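Local coordinates for protein pyruvate kinase 1 (Trypanosoma brucei brucei, PDB 4KCT) that transfers the phosphoryl group of phosphoenolpyruvate to ADP, yielding pyruvate and ATP, and also has an intrinsic oxaloacetate decarboxylase activity, at residues T150-S155 against K163-N168. Numbering follows the deposited sequence.
Sequences TLRVVS and KCHVNN
A beta hairpin with a classic bulge pairs 150-155 antiparallel to 163-166, with Asn167 and Asn168 following as loop, in the small beta domain of pyruvate kinase, far from the pyruvate site in the barrel. Arg152 and His165 form a hydrogen-bonded pair, His165 N reaching Arg152 O at 2.7 Å. On the same face their side chains cross obliquely: both start with CG anti to the backbone N, but Arg152 bends at chi3 (41°) and lays NH1 over one face of the imidazole, 3.3 Å from His165 CG. The guanidinium and ring planes are 38° apart, too tilted for a flat stack, and NH1 sits above the ring, offset toward its rim. A water in the guanidinium plane accepts from Arg152 NE and, weakly, from Asn167 ND2. On the other face Leu151 and Val166 lie alongside each other, Leu151 CD2 touching Val166 CG2 at 3.6 Å; Cys164 packs beside Leu151 and Val153, and Val108 of the adjacent strand 107-111 touches Cys164 and Val166. At the bulge Lys163 O accepts from both Val154 N (2.7 Å) and Ser155 N (3.2 Å). Lys163, bent at chi3 and chi4, brings NZ to Ser155 OG, which also bonds Glu157. Past the end of strand 161-166, Asn168 OD1 accepts from Thr150 N on a lone pair, its ND2 bonding Val148 O, while Asn167 crosses Thr150 at about a right angle and receives Thr150 OG1 on an in-plane lone pair of OD1 at 2.9 Å.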
loop_
_atom_site.group_PDB
_atom_site.type_symbol
_atom_site.label_atom_id
_atom_site.label_comp_id
_atom_site.label_asym_id
_atom_site.label_seq_id
_atom_site.Cartn_x
_atom_site.Cartn_y
_atom_site.Cartn_z
ATOM N N THR A 150 30.095 -27.775 25.832
ATOM C CA THR A 150 30.171 -27.976 24.406
ATOM C C THR A 150 31.505 -28.583 23.992
ATOM O O THR A 150 32.550 -28.286 24.573
ATOM C CB THR A 150 29.901 -26.679 23.614
ATOM O OG1 THR A 150 31.052 -25.863 23.664
ATOM C CG2 THR A 150 28.720 -25.906 24.205
ATOM N N LEU A 151 31.430 -29.530 23.071
ATOM C CA LEU A 151 32.606 -30.166 22.493
ATOM C C LEU A 151 32.668 -29.795 21.032
ATOM O O LEU A 151 31.642 -29.793 20.345
ATOM C CB LEU A 151 32.487 -31.698 22.608
ATOM C CG LEU A 151 32.066 -32.239 23.980
ATOM C CD1 LEU A 151 31.663 -33.712 23.869
ATOM C CD2 LEU A 151 33.205 -32.095 24.943
ATOM N N ARG A 152 33.875 -29.544 20.539
ATOM C CA ARG A 152 34.107 -29.440 19.110
ATOM C C ARG A 152 34.670 -30.744 18.611
ATOM O O ARG A 152 35.629 -31.264 19.178
ATOM C CB ARG A 152 35.104 -28.315 18.811
ATOM C CG ARG A 152 35.456 -28.196 17.328
ATOM C CD ARG A 152 36.310 -26.959 17.053
ATOM N NE ARG A 152 37.328 -26.758 18.083
ATOM C CZ ARG A 152 38.561 -27.252 18.028
ATOM N NH1 ARG A 152 39.406 -27.045 19.030
ATOM N NH2 ARG A 152 38.952 -27.948 16.971
ATOM N N VAL A 153 34.090 -31.277 17.547
ATOM C CA VAL A 153 34.575 -32.532 16.995
ATOM C C VAL A 153 35.854 -32.256 16.205
ATOM O O VAL A 153 35.852 -31.436 15.290
ATOM C CB VAL A 153 33.548 -33.162 16.042
ATOM C CG1 VAL A 153 34.135 -34.412 15.390
ATOM C CG2 VAL A 153 32.248 -33.484 16.787
ATOM N N VAL A 154 36.950 -32.900 16.598
ATOM C CA VAL A 154 38.243 -32.675 15.954
ATOM C C VAL A 154 38.417 -33.610 14.771
ATOM O O VAL A 154 38.777 -33.180 13.678
ATOM C CB VAL A 154 39.426 -32.887 16.924
ATOM C CG1 VAL A 154 40.735 -32.595 16.211
ATOM C CG2 VAL A 154 39.281 -32.006 18.161
ATOM N N SER A 155 38.181 -34.897 14.987
ATOM C CA SER A 155 38.370 -35.872 13.920
ATOM C C SER A 155 37.545 -37.126 14.163
ATOM O O SER A 155 37.133 -37.411 15.293
ATOM C CB SER A 155 39.847 -36.238 13.782
ATOM O OG SER A 155 40.325 -36.794 14.984
ATOM N N LYS A 163 37.025 -37.994 18.098
ATOM C CA LYS A 163 37.882 -37.293 19.020
ATOM C C LYS A 163 37.425 -35.835 19.103
ATOM O O LYS A 163 37.204 -35.188 18.072
ATOM C CB LYS A 163 39.332 -37.371 18.535
ATOM C CG LYS A 163 40.327 -36.694 19.455
ATOM C CD LYS A 163 41.761 -37.068 19.081
ATOM C CE LYS A 163 42.518 -35.864 18.533
ATOM N NZ LYS A 163 42.489 -35.801 17.040
ATOM N N CYS A 164 37.258 -35.330 20.325
ATOM C CA CYS A 164 36.583 -34.038 20.543
ATOM C C CYS A 164 37.419 -33.133 21.447
ATOM O O CYS A 164 38.217 -33.605 22.258
ATOM C CB CYS A 164 35.202 -34.246 21.178
ATOM S SG CYS A 164 34.038 -35.177 20.149
ATOM N N HIS A 165 37.191 -31.836 21.334
ATOM C CA HIS A 165 37.891 -30.856 22.148
ATOM C C HIS A 165 36.901 -30.230 23.086
ATOM O O HIS A 165 35.893 -29.697 22.644
ATOM C CB HIS A 165 38.493 -29.788 21.231
ATOM C CG HIS A 165 39.075 -28.598 21.967
ATOM N ND1 HIS A 165 38.310 -27.570 22.411
ATOM C CD2 HIS A 165 40.405 -28.241 22.234
ATOM C CE1 HIS A 165 39.106 -26.621 22.959
ATOM N NE2 HIS A 165 40.383 -27.033 22.851
ATOM N N VAL A 166 37.143 -30.342 24.385
ATOM C CA VAL A 166 36.242 -29.731 25.383
ATOM C C VAL A 166 36.400 -28.211 25.399
ATOM O O VAL A 166 37.526 -27.704 25.476
ATOM C CB VAL A 166 36.531 -30.274 26.791
ATOM C CG1 VAL A 166 35.721 -29.499 27.846
ATOM C CG2 VAL A 166 36.224 -31.767 26.847
ATOM N N ASN A 167 35.279 -27.487 25.346
ATOM C CA ASN A 167 35.315 -26.025 25.242
ATOM C C ASN A 167 35.257 -25.316 26.575
ATOM O O ASN A 167 35.740 -24.205 26.698
ATOM C CB ASN A 167 34.209 -25.497 24.335
ATOM C CG ASN A 167 34.462 -25.798 22.883
ATOM O OD1 ASN A 167 33.524 -26.029 22.121
ATOM N ND2 ASN A 167 35.720 -25.949 22.524
ATOM N N ASN A 168 34.628 -25.930 27.566
ATOM C CA ASN A 168 34.431 -25.245 28.838
ATOM C C ASN A 168 34.424 -26.175 30.038
ATOM O O ASN A 168 34.302 -27.393 29.885
ATOM C CB ASN A 168 33.167 -24.377 28.801
ATOM C CG ASN A 168 31.930 -25.154 28.388
ATOM O OD1 ASN A 168 31.854 -25.694 27.283
ATOM N ND2 ASN A 168 30.917 -25.120 29.230
HETATM O O HOH W 1 36.989 -25.240 20.301
#